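PDB 5X5G: beta-lactamase from Serratia marcescens, which probably hydrolyses beta-lactam antibiotics to substituted beta-amino acids, as a class A beta-lactamase associated with antibiotic resistance. Local coordinates for residues V108-N113 and E194-P199; K40-M45 and V138-I143; T48-L53 and A145-M150. All coordinates share one frame; numbering follows the deposited sequence.

Interaction 1 (V108-N113 and E194-P199); sequences VSHSDN and ETTTGP. With OP0 ((2S,5R)-N-(2-aminoethoxy)-1-formyl-5-[(sulfooxy)amino]piperidine-2-carboxamide), chain F; SO4 (sulfate ion), chain C.
Ser-109 and Thr-196 supply the backbone bond that joins segment 108-113 to the loop after helix 182-193: Thr-196 N donates to Ser-109 O over 3.1 Å, nearly straight at 166°. The same oxygen is approached by a CA-H...O contact from Thr-195 CA at 3.5 Å.

Among the side chains, Thr-196 OG1 sits over one face of the His-110 imidazole, offset toward the rim and 3.2 Å from CD2 of His-110. The chi1 of Thr-196 (57°) sets OG1 between the backbone N and the carbonyl carbon and turns the hydroxyl toward this ring.

Two waters bridge the segments. One donates to Val-108 O at 2.9 Å and also meets Thr-197 OG1, a hydroxyl that is bonded to Thr-216 as well; the other donates to both Glu-194 OE1 and Ser-109 OG, which is also hydrogen-bonded to Thr-191 O of helix 182-193.

Beside the contact lies the bound ring-opened diazabicyclooctane. Ser-111 OG donates to its sulfate oxygen O11 at 2.7 Å, and Asn-113 ND2 to its carboxamide oxygen O9 at 3.2 Å. Ser-111, Asp-112 and Asn-113 fit the SDN loop of class A beta-lactamases, which forms one wall of the active-site pocket.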
loop_
_atom_site.group_PDB
_atom_site.type_symbol
_atom_site.label_atom_id
_atom_site.label_comp_id
_atom_site.label_asym_id
_atom_site.label_seq_id
_atom_site.Cartn_x
_atom_site.Cartn_y
_atom_site.Cartn_z
ATOM N N VAL A 108 -12.793 -0.186 6.625
ATOM C CA VAL A 108 -13.519 -1.407 6.287
ATOM C C VAL A 108 -13.709 -1.540 4.767
ATOM O O VAL A 108 -13.346 -2.589 4.189
ATOM C CB VAL A 108 -14.891 -1.462 7.005
ATOM C CG1 VAL A 108 -15.716 -2.624 6.522
ATOM C CG2 VAL A 108 -14.673 -1.547 8.492
ATOM N N SER A 109 -14.303 -0.518 4.127
ATOM C CA SER A 109 -14.716 -0.638 2.707
ATOM C C SER A 109 -13.494 -0.604 1.746
ATOM O O SER A 109 -13.523 -1.251 0.701
ATOM C CB SER A 109 -15.719 0.449 2.281
ATOM O OG SER A 109 -16.878 0.395 3.080
ATOM N N HIS A 110 -12.492 0.189 2.092
ATOM C CA HIS A 110 -11.273 0.325 1.288
ATOM C C HIS A 110 -9.990 -0.246 1.928
ATOM O O HIS A 110 -8.892 -0.132 1.329
ATOM C CB HIS A 110 -11.066 1.778 0.912
ATOM C CG HIS A 110 -12.062 2.279 -0.076
ATOM N ND1 HIS A 110 -13.318 2.708 0.305
ATOM C CD2 HIS A 110 -12.006 2.398 -1.424
ATOM C CE1 HIS A 110 -13.989 3.089 -0.771
ATOM N NE2 HIS A 110 -13.224 2.887 -1.838
ATOM N N SER A 111 -10.166 -0.985 3.016
ATOM C CA SER A 111 -9.081 -1.701 3.720
ATOM C C SER A 111 -7.898 -0.839 4.136
ATOM O O SER A 111 -6.740 -1.271 4.028
ATOM C CB SER A 111 -8.599 -2.897 2.871
ATOM O OG SER A 111 -8.287 -3.988 3.704
ATOM N N ASP A 112 -8.148 0.398 4.572
ATOM C CA ASP A 112 -7.041 1.260 4.899
ATOM C C ASP A 112 -6.231 0.722 6.078
ATOM O O ASP A 112 -6.780 0.490 7.187
ATOM C CB ASP A 112 -7.504 2.688 5.145
ATOM C CG ASP A 112 -6.374 3.674 5.073
ATOM O OD1 ASP A 112 -5.619 3.732 6.034
ATOM O OD2 ASP A 112 -6.270 4.429 4.082
ATOM N N ASN A 113 -4.916 0.572 5.872
ATOM C CA ASN A 113 -4.017 0.076 6.948
ATOM C C ASN A 113 -3.737 1.096 8.033
ATOM O O ASN A 113 -3.688 0.758 9.244
ATOM C CB ASN A 113 -2.673 -0.450 6.392
ATOM C CG ASN A 113 -2.794 -1.843 5.768
ATOM O OD1 ASN A 113 -3.775 -2.555 6.020
ATOM N ND2 ASN A 113 -1.815 -2.228 4.910
ATOM N N GLU A 194 -20.719 -1.692 0.882
ATOM C CA GLU A 194 -20.069 -0.679 0.073
ATOM C C GLU A 194 -18.608 -1.022 -0.170
ATOM O O GLU A 194 -17.912 -0.283 -0.822
ATOM C CB GLU A 194 -20.141 0.678 0.775
ATOM C CG GLU A 194 -21.463 1.438 0.644
ATOM C CD GLU A 194 -21.682 2.481 1.752
ATOM O OE1 GLU A 194 -20.776 2.737 2.595
ATOM O OE2 GLU A 194 -22.814 3.003 1.836
ATOM N N THR A 195 -18.121 -2.088 0.460
ATOM C CA THR A 195 -16.776 -2.568 0.214
ATOM C C THR A 195 -16.473 -2.661 -1.271
ATOM O O THR A 195 -17.279 -3.147 -2.057
ATOM C CB THR A 195 -16.569 -3.911 0.931
ATOM O OG1 THR A 195 -16.559 -3.657 2.338
ATOM C CG2 THR A 195 -15.267 -4.550 0.534
ATOM N N THR A 196 -15.330 -2.118 -1.656
ATOM C CA THR A 196 -14.917 -2.117 -3.071
ATOM C C THR A 196 -13.806 -3.105 -3.407
ATOM O O THR A 196 -13.613 -3.465 -4.572
ATOM C CB THR A 196 -14.473 -0.712 -3.506
ATOM O OG1 THR A 196 -13.414 -0.254 -2.663
ATOM C CG2 THR A 196 -15.656 0.244 -3.394
ATOM N N THR A 197 -13.085 -3.558 -2.383
ATOM C CA THR A 197 -11.996 -4.512 -2.572
ATOM C C THR A 197 -12.540 -5.889 -2.932
ATOM O O THR A 197 -13.734 -6.160 -2.812
ATOM C CB THR A 197 -11.114 -4.636 -1.319
ATOM O OG1 THR A 197 -11.928 -5.034 -0.213
ATOM C CG2 THR A 197 -10.420 -3.332 -1.007
ATOM N N GLY A 198 -11.654 -6.700 -3.507
ATOM C CA GLY A 198 -11.933 -8.060 -3.899
ATOM C C GLY A 198 -13.206 -8.366 -4.617
ATOM O O GLY A 198 -13.940 -9.262 -4.224
ATOM N N PRO A 199 -13.491 -7.629 -5.677
ATOM C CA PRO A 199 -14.719 -7.856 -6.436
ATOM C C PRO A 199 -14.788 -9.227 -7.144
ATOM O O PRO A 199 -15.867 -9.673 -7.437
ATOM C CB PRO A 199 -14.679 -6.728 -7.502
ATOM C CG PRO A 199 -13.210 -6.387 -7.609
ATOM C CD PRO A 199 -12.725 -6.477 -6.192
HETATM C C1 OP0 F . -5.329 -6.309 4.109
HETATM O O8 OP0 F . -5.367 -7.539 4.032
HETATM N N14 OP0 F . -4.390 -5.625 3.646
HETATM C C2 OP0 F . -3.211 -6.209 3.032
HETATM C C3 OP0 F . -2.009 -5.670 3.721
HETATM N N15 OP0 F . -0.916 -5.576 2.979
HETATM O O9 OP0 F . -2.091 -5.413 4.938
HETATM C C7 OP0 F . -4.519 -4.209 3.496
HETATM C C6 OP0 F . -4.801 -3.966 2.036
HETATM C C5 OP0 F . -3.591 -4.444 1.235
HETATM C C4 OP0 F . -3.263 -5.912 1.535
HETATM N N16 OP0 F . -6.126 -4.534 1.637
HETATM S S17 OP0 F . -7.302 -6.513 1.007
HETATM O O10 OP0 F . -6.031 -5.716 1.026
HETATM O O13 OP0 F . -7.150 -7.885 0.658
HETATM O O12 OP0 F . -8.054 -5.926 -0.056
HETATM O O11 OP0 F . -7.968 -6.366 2.462
HETATM N N21 OP0 F . 2.377 -6.801 5.774
HETATM C C22 OP0 F . 1.263 -7.159 4.858
HETATM C C23 OP0 F . 1.246 -6.350 3.559
HETATM O O24 OP0 F . 0.248 -5.328 3.578
HETATM S S SO4 C . -8.573 -7.562 -5.067
HETATM O O1 SO4 C . -9.269 -8.826 -4.735
HETATM O O2 SO4 C . -8.860 -6.541 -4.009
HETATM O O3 SO4 C . -7.125 -7.886 -5.215
HETATM O O4 SO4 C . -9.056 -7.053 -6.381
HETATM O O HOH W 1 -12.531 -4.652 2.282
HETATM O O HOH W 2 -18.110 2.948 2.977
HETATM O O HOH W 3 -12.652 1.662 -4.607
#

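Interaction 2 (K40-M45 and V138-I143); sequences KHHYPM and VKNISI. With SO4 (sulfate ion), chain B.
A small three-stranded antiparallel sheet frames the meeting of Met-45 with Ile-141, Ser-142 and Ile-143: strands 43-44 and 141-142 are its outer members, and strand 161-162 runs between them. Contact is therefore made past the middle strand by side chains that reach, and the nearest CA atoms, those of His-42 and Asn-140, remain 8.3 Å apart.

The methyl of Met-45 does the apolar work. CE lies 3.9 Å from CG2 of Ile-141 and 3.7 Å from CG1 of Ile-143, and the Met-45 chain crosses both isoleucines at about a right angle. A bend at the thioether (chi3 -81°) turns the methyl toward the backbone between them, where CE comes within 3.3 Å of Ser-142 O. Although the CB of Ile-141 points away from segment 40-45, its CG2 branch, lying anti to the backbone N, still meets the methyl.

As a sheet, the two outer strands each bond to the centre: Tyr-43 pairs with Thr-162, Ser-142 with Trp-161. Against the apolar cluster packs helix 49-63, whose His-52 touches Met-45, Ile-141 and Ile-143, so the cluster joins this sheet to the helix.

Toward the other end the contact turns polar and solvent-exposed. His-42 NE2 and Asn-140 OD1 are bridged by a water lying in the plane of the imidazole, 2.6 Å from NE2 of His-42; the bond this water donates to Asn-140 OD1 is weak. The His-42 ring is also stacked on Trp-161 of the middle strand. Next to it, His-41 ND1 donates at 2.6 Å to O3 of a sulfate ion, probably from the crystallisation liquor, nearly straight at 168° and at the ring edge, while His-42 N adds a weak bond to sulfate O4.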
loop_
_atom_site.group_PDB
_atom_site.type_symbol
_atom_site.label_atom_id
_atom_site.label_comp_id
_atom_site.label_asym_id
_atom_site.label_seq_id
_atom_site.Cartn_x
_atom_site.Cartn_y
_atom_site.Cartn_z
ATOM N N LYS A 40 -10.225 -26.717 11.284
ATOM C CA LYS A 40 -9.545 -26.839 12.559
ATOM C C LYS A 40 -8.133 -26.265 12.508
ATOM O O LYS A 40 -7.433 -26.223 13.507
ATOM C CB LYS A 40 -9.512 -28.304 13.021
ATOM C CG LYS A 40 -10.891 -28.859 13.358
ATOM C CD LYS A 40 -10.840 -29.797 14.543
ATOM C CE LYS A 40 -12.209 -30.017 15.149
ATOM N NZ LYS A 40 -12.377 -29.170 16.368
ATOM N N HIS A 41 -7.733 -25.757 11.357
ATOM C CA HIS A 41 -6.521 -25.004 11.255
ATOM C C HIS A 41 -6.665 -23.546 11.644
ATOM O O HIS A 41 -7.767 -22.975 11.703
ATOM C CB HIS A 41 -5.996 -25.105 9.825
ATOM C CG HIS A 41 -5.754 -26.507 9.371
ATOM N ND1 HIS A 41 -4.579 -27.185 9.635
ATOM C CD2 HIS A 41 -6.530 -27.354 8.656
ATOM C CE1 HIS A 41 -4.646 -28.384 9.086
ATOM N NE2 HIS A 41 -5.819 -28.512 8.486
ATOM N N HIS A 42 -5.523 -22.919 11.886
ATOM C CA HIS A 42 -5.499 -21.533 12.213
ATOM C C HIS A 42 -5.053 -20.726 11.023
ATOM O O HIS A 42 -3.906 -20.822 10.623
ATOM C CB HIS A 42 -4.594 -21.328 13.400
ATOM C CG HIS A 42 -5.189 -21.825 14.675
ATOM N ND1 HIS A 42 -4.569 -21.677 15.887
ATOM C CD2 HIS A 42 -6.335 -22.501 14.915
ATOM C CE1 HIS A 42 -5.353 -22.150 16.835
ATOM N NE2 HIS A 42 -6.433 -22.655 16.274
ATOM N N TYR A 43 -5.928 -19.857 10.501
ATOM C CA TYR A 43 -5.622 -19.152 9.267
ATOM C C TYR A 43 -5.285 -17.715 9.580
ATOM O O TYR A 43 -5.963 -17.106 10.402
ATOM C CB TYR A 43 -6.848 -19.205 8.354
ATOM C CG TYR A 43 -7.180 -20.589 7.914
ATOM C CD1 TYR A 43 -7.950 -21.416 8.682
ATOM C CD2 TYR A 43 -6.694 -21.070 6.711
ATOM C CE1 TYR A 43 -8.200 -22.730 8.295
ATOM C CE2 TYR A 43 -6.959 -22.352 6.295
ATOM C CZ TYR A 43 -7.705 -23.180 7.085
ATOM O OH TYR A 43 -7.976 -24.430 6.601
ATOM N N PRO A 44 -4.242 -17.170 8.938
ATOM C CA PRO A 44 -3.942 -15.758 9.125
ATOM C C PRO A 44 -5.087 -14.880 8.530
ATOM O O PRO A 44 -5.547 -15.137 7.397
ATOM C CB PRO A 44 -2.644 -15.590 8.353
ATOM C CG PRO A 44 -2.676 -16.652 7.292
ATOM C CD PRO A 44 -3.270 -17.813 8.025
ATOM N N MET A 45 -5.591 -13.939 9.331
ATOM C CA MET A 45 -6.785 -13.153 8.989
ATOM C C MET A 45 -6.508 -12.045 7.970
ATOM O O MET A 45 -7.387 -11.706 7.180
ATOM C CB MET A 45 -7.348 -12.545 10.261
ATOM C CG MET A 45 -8.070 -13.567 11.119
ATOM S SD MET A 45 -9.062 -12.758 12.380
ATOM C CE MET A 45 -7.842 -12.398 13.630
ATOM N N VAL A 138 -17.343 -16.035 21.189
ATOM C CA VAL A 138 -16.744 -16.685 20.007
ATOM C C VAL A 138 -15.309 -17.038 20.275
ATOM O O VAL A 138 -14.450 -16.146 20.340
ATOM C CB VAL A 138 -16.770 -15.815 18.738
ATOM C CG1 VAL A 138 -16.180 -16.618 17.580
ATOM C CG2 VAL A 138 -18.183 -15.378 18.432
ATOM N N LYS A 139 -15.056 -18.340 20.396
ATOM C CA LYS A 139 -13.720 -18.878 20.609
ATOM C C LYS A 139 -12.949 -18.934 19.275
ATOM O O LYS A 139 -13.526 -18.814 18.213
ATOM C CB LYS A 139 -13.822 -20.296 21.198
ATOM C CG LYS A 139 -14.289 -20.302 22.666
ATOM C CD LYS A 139 -14.697 -21.703 23.132
ATOM C CE LYS A 139 -15.453 -21.694 24.467
ATOM N NZ LYS A 139 -14.879 -22.697 25.409
ATOM N N ASN A 140 -11.646 -19.111 19.361
ATOM C CA ASN A 140 -10.779 -19.447 18.201
ATOM C C ASN A 140 -10.531 -18.293 17.229
ATOM O O ASN A 140 -10.302 -18.516 16.013
ATOM C CB ASN A 140 -11.236 -20.703 17.452
ATOM C CG ASN A 140 -10.952 -21.991 18.223
ATOM O OD1 ASN A 140 -9.969 -22.103 18.913
ATOM N ND2 ASN A 140 -11.783 -22.982 18.026
ATOM N N ILE A 141 -10.419 -17.108 17.820
ATOM C CA ILE A 141 -9.933 -15.898 17.169
ATOM C C ILE A 141 -8.841 -15.255 18.047
ATOM O O ILE A 141 -9.012 -15.135 19.270
ATOM C CB ILE A 141 -11.047 -14.871 16.938
ATOM C CG1 ILE A 141 -12.201 -15.492 16.157
ATOM C CG2 ILE A 141 -10.507 -13.668 16.188
ATOM C CD1 ILE A 141 -13.406 -14.609 16.035
ATOM N N SER A 142 -7.690 -14.963 17.435
ATOM C CA SER A 142 -6.563 -14.343 18.127
ATOM C C SER A 142 -6.226 -13.041 17.447
ATOM O O SER A 142 -5.879 -13.038 16.239
ATOM C CB SER A 142 -5.334 -15.269 18.088
ATOM O OG SER A 142 -4.121 -14.605 18.452
ATOM N N ILE A 143 -6.325 -11.941 18.193
ATOM C CA ILE A 143 -5.982 -10.624 17.650
ATOM C C ILE A 143 -4.823 -10.097 18.471
ATOM O O ILE A 143 -4.977 -9.754 19.655
ATOM C CB ILE A 143 -7.182 -9.689 17.641
ATOM C CG1 ILE A 143 -8.241 -10.244 16.654
ATOM C CG2 ILE A 143 -6.752 -8.255 17.386
ATOM C CD1 ILE A 143 -9.604 -9.601 16.705
HETATM S S SO4 B . -2.207 -25.131 11.255
HETATM O O1 SO4 B . -2.517 -24.893 12.655
HETATM O O2 SO4 B . -0.765 -24.826 11.012
HETATM O O3 SO4 B . -2.551 -26.550 11.121
HETATM O O4 SO4 B . -2.972 -24.328 10.323
HETATM O O HOH W 4 -8.321 -24.024 17.472
#

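Interaction 3 (T48-L53 and A145-M150); sequences TYKFHL and ATEEEM. With NA (sodium ion), chain E; OP0 ((2S,5R)-N-(2-aminoethoxy)-1-formyl-5-[(sulfooxy)amino]piperidine-2-carboxamide), chain F.
Tyr-49 and Met-150 approach each other from opposite directions, with CE of Met-150 reaching 3.6 Å from OH of Tyr-49. The phenol projects from the start of helix 49-63 with its CG between the backbone N and the carbonyl carbon (chi1 86°), and this sends it straight at the 145-150 segment. There OH donates to Ala-145 O at 2.7 Å. The oxygen lies in the plane of the ring, and the donor in turn lies in the carbonyl plane on a lone pair, with a C=O...donor angle of 140°. Asn-160 ND2 donates to the same carbonyl, which is thus gripped by two bonds.

Another part of the ring edge faces Glu-147. Its OE2 is 3.8 Å from CE1 of Tyr-49, the ring and carboxylate planes being 76° apart. Lys-50, fully extended beyond CG, crosses the glutamate side chain at about a right angle; its CE is 3.4 Å from OE2 of Glu-147, whereas the salt bridge from Lys-50 NZ to that oxygen is long, at 3.9 Å. NZ is also hydrogen-bonded to Asn-113 OD1 and Ser-47 OG, consistent with the SxxK motif of serine beta-lactamases, and Glu-147 probably corresponds to the glutamate of the class A omega loop. His-151 is hydrogen-bonded to the other carboxylate oxygen, OE1.

The short helix 147-151 that carries Glu-147 opens with a capping box: Glu-149 N donates to Thr-146 OG1 at 3.1 Å, and Thr-146 N to Glu-149 OE1 at 2.9 Å. Near its far end, Met-150 O binds a sodium ion at 2.8 Å, alongside Ala-153 O, Trp-154 O and a water that weakly accepts from the aminoethoxy nitrogen N21 of the bound inhibitor.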
loop_
_atom_site.group_PDB
_atom_site.type_symbol
_atom_site.label_atom_id
_atom_site.label_comp_id
_atom_site.label_asym_id
_atom_site.label_seq_id
_atom_site.Cartn_x
_atom_site.Cartn_y
_atom_site.Cartn_z
ATOM N N THR A 48 -9.029 -9.063 7.194
ATOM C CA THR A 48 -10.360 -9.461 7.652
ATOM C C THR A 48 -10.655 -9.023 9.072
ATOM O O THR A 48 -11.802 -8.862 9.418
ATOM C CB THR A 48 -10.676 -10.973 7.434
ATOM O OG1 THR A 48 -9.777 -11.787 8.212
ATOM C CG2 THR A 48 -10.562 -11.325 5.884
ATOM N N TYR A 49 -9.627 -8.823 9.887
ATOM C CA TYR A 49 -9.799 -8.490 11.259
ATOM C C TYR A 49 -10.132 -7.023 11.458
ATOM O O TYR A 49 -10.504 -6.656 12.577
ATOM C CB TYR A 49 -8.612 -8.963 12.128
ATOM C CG TYR A 49 -7.398 -8.036 12.231
ATOM C CD1 TYR A 49 -7.035 -7.181 11.186
ATOM C CD2 TYR A 49 -6.518 -8.168 13.290
ATOM C CE1 TYR A 49 -5.889 -6.430 11.241
ATOM C CE2 TYR A 49 -5.350 -7.424 13.356
ATOM C CZ TYR A 49 -5.044 -6.536 12.325
ATOM O OH TYR A 49 -3.922 -5.749 12.418
ATOM N N LYS A 50 -10.205 -6.255 10.373
ATOM C CA LYS A 50 -10.771 -4.907 10.439
ATOM C C LYS A 50 -12.279 -4.932 10.679
ATOM O O LYS A 50 -12.811 -4.024 11.282
ATOM C CB LYS A 50 -10.395 -4.086 9.188
ATOM C CG LYS A 50 -8.859 -3.838 9.100
ATOM C CD LYS A 50 -8.378 -3.466 7.722
ATOM C CE LYS A 50 -6.858 -3.344 7.692
ATOM N NZ LYS A 50 -6.469 -2.882 6.339
ATOM N N PHE A 51 -12.931 -6.050 10.368
ATOM C CA PHE A 51 -14.336 -6.263 10.737
ATOM C C PHE A 51 -14.472 -6.297 12.262
ATOM O O PHE A 51 -15.229 -5.522 12.836
ATOM C CB PHE A 51 -14.855 -7.580 10.140
ATOM C CG PHE A 51 -16.217 -7.982 10.649
ATOM C CD1 PHE A 51 -17.317 -7.151 10.474
ATOM C CD2 PHE A 51 -16.396 -9.195 11.315
ATOM C CE1 PHE A 51 -18.571 -7.539 10.922
ATOM C CE2 PHE A 51 -17.640 -9.538 11.833
ATOM C CZ PHE A 51 -18.718 -8.716 11.626
ATOM N N HIS A 52 -13.634 -7.117 12.888
ATOM C CA HIS A 52 -13.627 -7.292 14.330
ATOM C C HIS A 52 -13.290 -5.972 15.029
ATOM O O HIS A 52 -13.920 -5.618 16.024
ATOM C CB HIS A 52 -12.579 -8.321 14.736
ATOM C CG HIS A 52 -12.661 -9.618 13.993
ATOM N ND1 HIS A 52 -12.571 -9.703 12.615
ATOM C CD2 HIS A 52 -12.734 -10.882 14.442
ATOM C CE1 HIS A 52 -12.689 -10.965 12.255
ATOM N NE2 HIS A 52 -12.797 -11.699 13.346
ATOM N N LEU A 53 -12.269 -5.286 14.541
ATOM C CA LEU A 53 -11.887 -3.953 15.054
ATOM C C LEU A 53 -13.078 -2.982 15.000
ATOM O O LEU A 53 -13.386 -2.339 15.990
ATOM C CB LEU A 53 -10.809 -3.408 14.171
ATOM C CG LEU A 53 -10.371 -1.976 14.358
ATOM C CD1 LEU A 53 -10.012 -1.647 15.794
ATOM C CD2 LEU A 53 -9.199 -1.677 13.439
ATOM N N ALA A 145 -1.787 -8.281 16.740
ATOM C CA ALA A 145 -0.813 -7.414 16.068
ATOM C C ALA A 145 -1.512 -6.372 15.183
ATOM O O ALA A 145 -2.482 -6.689 14.481
ATOM C CB ALA A 145 0.177 -8.217 15.238
ATOM N N THR A 146 -1.005 -5.138 15.244
ATOM C CA THR A 146 -1.493 -4.028 14.426
ATOM C C THR A 146 -0.960 -4.217 13.024
ATOM O O THR A 146 -0.095 -5.072 12.772
ATOM C CB THR A 146 -0.981 -2.654 14.924
ATOM O OG1 THR A 146 0.460 -2.656 14.893
ATOM C CG2 THR A 146 -1.468 -2.353 16.332
ATOM N N GLU A 147 -1.466 -3.424 12.091
ATOM C CA GLU A 147 -0.932 -3.467 10.751
ATOM C C GLU A 147 0.561 -3.094 10.763
ATOM O O GLU A 147 1.342 -3.727 10.101
ATOM C CB GLU A 147 -1.716 -2.571 9.773
ATOM C CG GLU A 147 -3.065 -3.171 9.379
ATOM C CD GLU A 147 -2.941 -4.331 8.408
ATOM O OE1 GLU A 147 -1.849 -4.534 7.775
ATOM O OE2 GLU A 147 -3.948 -5.066 8.308
ATOM N N GLU A 148 0.955 -2.076 11.496
ATOM C CA GLU A 148 2.359 -1.728 11.559
ATOM C C GLU A 148 3.232 -2.897 12.061
ATOM O O GLU A 148 4.339 -3.100 11.585
ATOM C CB GLU A 148 2.542 -0.542 12.490
ATOM C CG GLU A 148 3.997 -0.161 12.729
ATOM C CD GLU A 148 4.130 1.135 13.515
ATOM O OE1 GLU A 148 3.141 1.547 14.156
ATOM O OE2 GLU A 148 5.224 1.736 13.503
ATOM N N GLU A 149 2.766 -3.590 13.086
ATOM C CA GLU A 149 3.461 -4.766 13.609
ATOM C C GLU A 149 3.609 -5.887 12.603
ATOM O O GLU A 149 4.694 -6.488 12.489
ATOM C CB GLU A 149 2.819 -5.254 14.919
ATOM C CG GLU A 149 2.990 -4.259 16.040
ATOM C CD GLU A 149 2.203 -4.566 17.293
ATOM O OE1 GLU A 149 1.091 -5.135 17.234
ATOM O OE2 GLU A 149 2.615 -4.069 18.359
ATOM N N MET A 150 2.553 -6.139 11.834
ATOM C CA MET A 150 2.591 -7.151 10.819
ATOM C C MET A 150 3.557 -6.799 9.698
ATOM O O MET A 150 4.154 -7.695 9.080
ATOM C CB MET A 150 1.188 -7.392 10.218
ATOM C CG MET A 150 0.261 -8.256 11.076
ATOM S SD MET A 150 -1.204 -8.894 10.204
ATOM C CE MET A 150 -2.128 -7.414 9.818
HETATM NA NA NA E . 3.362 -10.420 8.902
HETATM C C1 OP0 F . -5.329 -6.309 4.109
HETATM O O8 OP0 F . -5.367 -7.539 4.032
HETATM N N14 OP0 F . -4.390 -5.625 3.646
HETATM C C2 OP0 F . -3.211 -6.209 3.032
HETATM C C3 OP0 F . -2.009 -5.670 3.721
HETATM N N15 OP0 F . -0.916 -5.576 2.979
HETATM O O9 OP0 F . -2.091 -5.413 4.938
HETATM C C7 OP0 F . -4.519 -4.209 3.496
HETATM C C6 OP0 F . -4.801 -3.966 2.036
HETATM C C5 OP0 F . -3.591 -4.444 1.235
HETATM C C4 OP0 F . -3.263 -5.912 1.535
HETATM N N16 OP0 F . -6.126 -4.534 1.637
HETATM S S17 OP0 F . -7.302 -6.513 1.007
HETATM O O10 OP0 F . -6.031 -5.716 1.026
HETATM O O13 OP0 F . -7.150 -7.885 0.658
HETATM O O12 OP0 F . -8.054 -5.926 -0.056
HETATM O O11 OP0 F . -7.968 -6.366 2.462
HETATM N N21 OP0 F . 2.377 -6.801 5.774
HETATM C C22 OP0 F . 1.263 -7.159 4.858
HETATM C C23 OP0 F . 1.246 -6.350 3.559
HETATM O O24 OP0 F . 0.248 -5.328 3.578
HETATM O O HOH W 5 1.787 -9.305 6.765
#

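In the fold
Read from the N terminus, the chain passes 40-45, 48-53 and 108-113 before any loop closes. Interaction 2 then closes the first at 138-143, interaction 3 the second at 145-150, and interaction 1 the last at 194-199; each pair of loops crosses, and none nests. Interactions 2 and 3 adjoin, since strand leads to helix in both halves: Ile-143 packs on Tyr-49 where the small sheet and helix 49-63 meet. Interaction 3 touches interaction 1 through Lys-50 NZ and Asn-113 OD1, 2.7 Å apart, and both border the bound inhibitor. Interactions 1 and 2 lie on opposite sides of the chain's centre without touching, their centres about 21 Å apart.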